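Local coordinates for protein alpha-glucosidase ([Eubacterium] rectale, PDB 6PNR) that hydrolyses alpha-glycosidic bonds as a family 31 glycoside hydrolase and probably acts as a sulfoquinovosidase that releases the sulfonated sugar of sulfolipids, at residues A[131-136]-A[188-193]; A[360-365]-A[413-418]. All blocks are in the same frame, centred on the assembly; numbering follows the deposited sequence. Where two conformers were deposited one is given.

Overall arrangement
From the N terminus the chain first builds beta sheets, and contact 1 falls among them: residues 131-136 meet residues 188-193, closing a loop of 51 residues that includes the helix 147-156. The chain then enters the TIM-barrel domain, where contact 2 brings the turn 360-365 against residues 413-418 of the helix 408-429, closing a loop of 47 residues. The two loops follow one another in series, neither crossing nor enclosing the other. Although their centres lie about 21 Å apart, the contacts touch through Asn413, whose OD1 accepts from the backbone N of Thr135 and whose ND2 donates to the O of Ile133. The N-terminal sheet is thereby tied to a helix of the barrel domain.

Contact 1. Residues A[131-136]-A[188-193]; sequences FPIWTS and ADFDFR
Phe131 and Phe190 form a hydrogen-bonded antiparallel pair, an example of how two strand edges set the register in which their side chains meet. Phe131 N gives to Phe190 O at 2.9 Å, and Phe190 N returns the bond to Phe131 O at 3.0 Å. Two residues on, Ile133 N reaches Ala188 O at 2.7 Å.

Side chains then divide between the two faces. On one, the CG of Phe131 lies beside its backbone N (chi1 -64°), and the ring turns its CD1 edge to CD2 of Phe192, 4.1 Å away. The two aromatic side chains cross at about a right angle, meeting edge to edge, and Tyr162 adds an edge-to-face partner for the Phe131 ring. Ile133 lays CG1 against the methyl of Ala188 (CG1 to CB 3.9 Å), and the same atom approaches the Phe190 ring obliquely, 4.3 Å from its CD1.

The opposite face carries Pro132 and Asp189, a non-hydrogen-bonded pair whose side chains run side by side and point the same way. Asp189 holds CG anti to its backbone N (chi1 -173°), which carries the carboxylate along the proline ring, Pro132 CD lying 3.8 Å from Asp189 OD1; its OD2 accepts from Asn130 ND2. Pro132, which has no amide hydrogen to give, makes a CA-H...O contact instead, its CA 3.3 Å from Ala188 O.

Strand 130-133 is outermost within this chain in its six-stranded antiparallel sheet, and strand 197-202 flanks 188-194 on the other side. The face bearing Ile133, Phe190 and Phe192 packs on strands 168-174 and 114-118 of the eight-stranded sheet, consistent with the beta-sandwich N-terminal domain of family 31 enzymes.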
loop_
_atom_site.group_PDB
_atom_site.type_symbol
_atom_site.label_atom_id
_atom_site.label_comp_id
_atom_site.label_asym_id
_atom_site.label_seq_id
_atom_site.Cartn_x
_atom_site.Cartn_y
_atom_site.Cartn_z
ATOM N N PHE A 131 -6.593 10.419 8.690
ATOM C CA PHE A 131 -6.246 11.488 7.753
ATOM C C PHE A 131 -4.886 12.065 8.133
ATOM O O PHE A 131 -4.782 12.845 9.097
ATOM C CB PHE A 131 -7.346 12.540 7.741
ATOM C CG PHE A 131 -8.660 12.004 7.234
ATOM C CD1 PHE A 131 -9.535 11.341 8.085
ATOM C CD2 PHE A 131 -8.996 12.105 5.889
ATOM C CE1 PHE A 131 -10.713 10.810 7.609
ATOM C CE2 PHE A 131 -10.192 11.578 5.411
ATOM C CZ PHE A 131 -11.049 10.934 6.272
ATOM N N PRO A 132 -3.820 11.639 7.460
ATOM C CA PRO A 132 -2.529 12.326 7.583
ATOM C C PRO A 132 -2.644 13.786 7.175
ATOM O O PRO A 132 -3.348 14.132 6.226
ATOM C CB PRO A 132 -1.627 11.548 6.615
ATOM C CG PRO A 132 -2.214 10.168 6.634
ATOM C CD PRO A 132 -3.699 10.341 6.774
ATOM N N ILE A 133 -1.935 14.642 7.906
ATOM C CA ILE A 133 -1.956 16.089 7.692
ATOM C C ILE A 133 -0.592 16.471 7.126
ATOM O O ILE A 133 0.368 16.682 7.877
ATOM C CB ILE A 133 -2.260 16.844 9.003
ATOM C CG1 ILE A 133 -3.528 16.295 9.666
ATOM C CG2 ILE A 133 -2.312 18.381 8.775
ATOM C CD1 ILE A 133 -4.796 16.393 8.830
ATOM N N TRP A 134 -0.486 16.505 5.798
ATOM C CA TRP A 134 0.784 16.766 5.125
ATOM C C TRP A 134 0.420 17.307 3.751
ATOM O O TRP A 134 -0.194 16.586 2.959
ATOM C CB TRP A 134 1.621 15.485 5.024
ATOM C CG TRP A 134 3.027 15.666 4.505
ATOM C CD1 TRP A 134 3.476 15.416 3.238
ATOM C CD2 TRP A 134 4.170 16.117 5.251
ATOM N NE1 TRP A 134 4.824 15.681 3.149
ATOM C CE2 TRP A 134 5.272 16.121 4.369
ATOM C CE3 TRP A 134 4.363 16.535 6.574
ATOM C CZ2 TRP A 134 6.549 16.518 4.772
ATOM C CZ3 TRP A 134 5.638 16.921 6.973
ATOM C CH2 TRP A 134 6.710 16.910 6.080
ATOM N N THR A 135 0.743 18.569 3.486
ATOM C CA THR A 135 0.388 19.136 2.189
ATOM C C THR A 135 1.249 18.500 1.101
ATOM O O THR A 135 2.442 18.249 1.294
ATOM C CB THR A 135 0.524 20.668 2.197
ATOM O OG1 THR A 135 0.159 21.194 0.912
ATOM C CG2 THR A 135 1.939 21.128 2.558
ATOM N N SER A 136 0.621 18.166 -0.023
ATOM C CA SER A 136 1.337 17.487 -1.100
ATOM C C SER A 136 0.479 17.564 -2.353
ATOM O O SER A 136 -0.670 18.009 -2.314
ATOM C CB SER A 136 1.641 16.022 -0.745
ATOM O OG SER A 136 0.473 15.210 -0.858
ATOM N N ALA A 188 0.928 15.357 11.142
ATOM C CA ALA A 188 -0.042 14.800 12.069
ATOM C C ALA A 188 -0.836 13.716 11.360
ATOM O O ALA A 188 -0.781 13.573 10.137
ATOM C CB ALA A 188 -0.981 15.875 12.635
ATOM N N ASP A 189 -1.578 12.939 12.150
ATOM C CA ASP A 189 -2.463 11.909 11.611
ATOM C C ASP A 189 -3.670 11.820 12.538
ATOM O O ASP A 189 -3.549 11.328 13.664
ATOM C CB ASP A 189 -1.740 10.563 11.495
ATOM C CG ASP A 189 -2.565 9.495 10.769
ATOM O OD1 ASP A 189 -3.776 9.692 10.549
ATOM O OD2 ASP A 189 -1.988 8.444 10.401
ATOM N N PHE A 190 -4.825 12.293 12.063
ATOM C CA PHE A 190 -6.051 12.330 12.860
ATOM C C PHE A 190 -6.828 11.045 12.595
ATOM O O PHE A 190 -7.322 10.826 11.483
ATOM C CB PHE A 190 -6.898 13.564 12.525
ATOM C CG PHE A 190 -6.391 14.851 13.142
ATOM C CD1 PHE A 190 -5.050 15.003 13.477
ATOM C CD2 PHE A 190 -7.266 15.896 13.411
ATOM C CE1 PHE A 190 -4.588 16.177 14.042
ATOM C CE2 PHE A 190 -6.814 17.076 13.980
ATOM C CZ PHE A 190 -5.479 17.216 14.305
ATOM N N ASP A 191 -6.956 10.208 13.621
ATOM C CA ASP A 191 -7.434 8.838 13.481
ATOM C C ASP A 191 -8.837 8.755 14.064
ATOM O O ASP A 191 -9.010 8.850 15.283
ATOM C CB ASP A 191 -6.459 7.892 14.184
ATOM C CG ASP A 191 -6.898 6.437 14.163
ATOM O OD1 ASP A 191 -7.987 6.112 13.638
ATOM O OD2 ASP A 191 -6.121 5.599 14.674
ATOM N N PHE A 192 -9.842 8.568 13.200
ATOM C CA PHE A 192 -11.233 8.462 13.643
ATOM C C PHE A 192 -11.789 7.048 13.451
ATOM O O PHE A 192 -12.994 6.872 13.215
ATOM C CB PHE A 192 -12.121 9.463 12.909
ATOM C CG PHE A 192 -11.635 10.887 12.978
ATOM C CD1 PHE A 192 -12.012 11.715 14.030
ATOM C CD2 PHE A 192 -10.815 11.401 11.979
ATOM C CE1 PHE A 192 -11.567 13.041 14.098
ATOM C CE2 PHE A 192 -10.367 12.718 12.036
ATOM C CZ PHE A 192 -10.750 13.544 13.100
ATOM N N ARG A 193 -10.926 6.037 13.549
ATOM C CA ARG A 193 -11.325 4.662 13.283
ATOM C C ARG A 193 -11.949 3.964 14.488
ATOM O O ARG A 193 -12.624 2.947 14.310
ATOM C CB ARG A 193 -10.120 3.855 12.790
ATOM C CG ARG A 193 -9.656 4.243 11.384
ATOM C CD ARG A 193 -8.358 3.537 11.000
ATOM N NE ARG A 193 -7.222 4.070 11.744
ATOM C CZ ARG A 193 -5.954 3.781 11.483
ATOM N NH1 ARG A 193 -5.648 2.945 10.493
ATOM N NH2 ARG A 193 -4.990 4.330 12.213
#

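Contact 2. Residues A[360-365]-A[413-418]; sequences VDLTNP and NHWPVL
Trp415 pushes the six-membered end of its indole into the turn at 360-365, a case of one flat ring read by several neighbours at once. The rim meets oxygen: CZ2 lies 3.3 Å from Val360 O, and CH2 lies 3.7 Å from Asp361 OD1, the carboxylate and ring planes being 24° apart. Leu362 comes over one face instead, its CB offset toward the rim. Thr363 sets CG2 anti to its carbonyl carbon (chi1 74°), which turns the methyl obliquely to CZ3, 3.7 Å away, and the hydroxyl to Asp361. In the plane of the indole, a water accepts from Trp415 NE1 and donates to Val360 O.

Residues 361-364 form a type I beta turn ending in Asn364, the N-cap of helix 365-380 in the TIM-barrel domain. Asp361 adds an Asx turn, its OD1 accepting Thr363 N at 3.0 Å and, from the same face of the carboxylate, Thr363 OG1 at 2.6 Å. An alanine in place of Asp361 would probably leave Thr363 N and Tyr403 N without their acceptor and the threonine hydroxyl held by Ser404 N with one bond fewer. Leu418 completes the packing: its CB lies 4.1 Å from Leu362 CB, its CD1 touches Thr363 CG2, and its CG sits over the centre of the His414 ring.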
loop_
_atom_site.group_PDB
_atom_site.type_symbol
_atom_site.label_atom_id
_atom_site.label_comp_id
_atom_site.label_asym_id
_atom_site.label_seq_id
_atom_site.Cartn_x
_atom_site.Cartn_y
_atom_site.Cartn_z
ATOM N N VAL A 360 12.129 29.973 -3.016
ATOM C CA VAL A 360 12.348 31.240 -2.331
ATOM C C VAL A 360 12.099 31.021 -0.845
ATOM O O VAL A 360 11.029 30.539 -0.449
ATOM C CB VAL A 360 11.446 32.333 -2.912
ATOM C CG1 VAL A 360 11.560 33.622 -2.097
ATOM C CG2 VAL A 360 11.797 32.579 -4.373
ATOM N N ASP A 361 13.093 31.353 -0.013
ATOM C CA ASP A 361 12.997 31.075 1.423
ATOM C C ASP A 361 12.077 32.102 2.070
ATOM O O ASP A 361 12.505 33.144 2.568
ATOM C CB ASP A 361 14.373 31.059 2.076
ATOM C CG ASP A 361 14.318 30.616 3.533
ATOM O OD1 ASP A 361 13.196 30.439 4.062
ATOM O OD2 ASP A 361 15.390 30.426 4.146
ATOM N N LEU A 362 10.787 31.776 2.108
ATOM C CA LEU A 362 9.809 32.704 2.652
ATOM C C LEU A 362 9.989 32.948 4.147
ATOM O O LEU A 362 9.347 33.851 4.680
ATOM C CB LEU A 362 8.399 32.187 2.374
ATOM C CG LEU A 362 8.023 32.082 0.894
ATOM C CD1 LEU A 362 6.614 31.537 0.752
ATOM C CD2 LEU A 362 8.144 33.430 0.201
ATOM N N THR A 363 10.823 32.167 4.833
ATOM C CA THR A 363 11.099 32.409 6.246
ATOM C C THR A 363 12.196 33.442 6.456
ATOM O O THR A 363 12.372 33.923 7.582
ATOM C CB THR A 363 11.498 31.114 6.959
ATOM O OG1 THR A 363 12.834 30.750 6.591
ATOM C CG2 THR A 363 10.554 29.989 6.587
ATOM N N ASN A 364 12.942 33.766 5.410
ATOM C CA ASN A 364 13.911 34.849 5.432
ATOM C C ASN A 364 13.149 36.140 5.174
ATOM O O ASN A 364 12.651 36.342 4.055
ATOM C CB ASN A 364 14.996 34.613 4.372
ATOM C CG ASN A 364 16.025 35.731 4.323
ATOM O OD1 ASN A 364 15.765 36.854 4.749
ATOM N ND2 ASN A 364 17.203 35.421 3.802
ATOM N N PRO A 365 13.043 37.040 6.160
ATOM C CA PRO A 365 12.241 38.256 5.944
ATOM C C PRO A 365 12.680 39.059 4.732
ATOM O O PRO A 365 11.824 39.640 4.051
ATOM C CB PRO A 365 12.429 39.043 7.249
ATOM C CG PRO A 365 12.802 38.002 8.266
ATOM C CD PRO A 365 13.615 36.985 7.518
ATOM N N ASN A 413 4.481 21.992 6.199
ATOM C CA ASN A 413 3.069 22.355 6.252
ATOM C C ASN A 413 2.876 23.844 6.461
ATOM O O ASN A 413 1.781 24.357 6.213
ATOM C CB ASN A 413 2.351 21.605 7.371
ATOM C CG ASN A 413 2.142 20.129 7.055
ATOM O OD1 ASN A 413 2.091 19.726 5.893
ATOM N ND2 ASN A 413 2.006 19.319 8.101
ATOM N N HIS A 414 3.911 24.536 6.932
ATOM C CA HIS A 414 3.816 25.972 7.137
ATOM C C HIS A 414 3.864 26.730 5.819
ATOM O O HIS A 414 3.312 27.831 5.730
ATOM C CB HIS A 414 4.952 26.448 8.041
ATOM C CG HIS A 414 4.760 27.837 8.571
ATOM N ND1 HIS A 414 5.801 28.599 9.056
ATOM C CD2 HIS A 414 3.644 28.598 8.698
ATOM C CE1 HIS A 414 5.338 29.771 9.453
ATOM N NE2 HIS A 414 4.033 29.797 9.246
ATOM N N TRP A 415 4.517 26.160 4.795
ATOM C CA TRP A 415 4.795 26.914 3.573
ATOM C C TRP A 415 3.556 27.508 2.916
ATOM O O TRP A 415 3.604 28.691 2.527
ATOM C CB TRP A 415 5.553 26.034 2.576
ATOM C CG TRP A 415 6.645 26.771 1.896
ATOM C CD1 TRP A 415 6.656 27.231 0.613
ATOM C CD2 TRP A 415 7.895 27.156 2.474
ATOM N NE1 TRP A 415 7.844 27.873 0.354
ATOM C CE2 TRP A 415 8.622 27.842 1.480
ATOM C CE3 TRP A 415 8.472 26.986 3.738
ATOM C CZ2 TRP A 415 9.897 28.358 1.707
ATOM C CZ3 TRP A 415 9.736 27.500 3.966
ATOM C CH2 TRP A 415 10.434 28.183 2.953
ATOM N N PRO A 416 2.447 26.774 2.738
ATOM C CA PRO A 416 1.282 27.376 2.072
ATOM C C PRO A 416 0.769 28.631 2.745
ATOM O O PRO A 416 0.288 29.529 2.047
ATOM C CB PRO A 416 0.243 26.254 2.123
ATOM C CG PRO A 416 1.071 25.000 2.122
ATOM C CD PRO A 416 2.224 25.340 3.012
ATOM N N VAL A 417 0.838 28.721 4.078
ATOM C CA VAL A 417 0.351 29.927 4.750
ATOM C C VAL A 417 1.362 31.065 4.632
ATOM O O VAL A 417 0.974 32.233 4.488
ATOM C CB VAL A 417 0.007 29.617 6.218
ATOM C CG1 VAL A 417 -0.505 30.879 6.931
ATOM C CG2 VAL A 417 -1.049 28.550 6.261
ATOM N N LEU A 418 2.667 30.756 4.695
ATOM C CA LEU A 418 3.667 31.789 4.415
ATOM C C LEU A 418 3.467 32.375 3.025
ATOM O O LEU A 418 3.530 33.598 2.834
ATOM C CB LEU A 418 5.086 31.219 4.542
ATOM C CG LEU A 418 5.528 30.909 5.970
ATOM C CD1 LEU A 418 6.852 30.142 5.987
ATOM C CD2 LEU A 418 5.635 32.199 6.767
HETATM O O HOH W 1 8.898 29.415 -1.702
#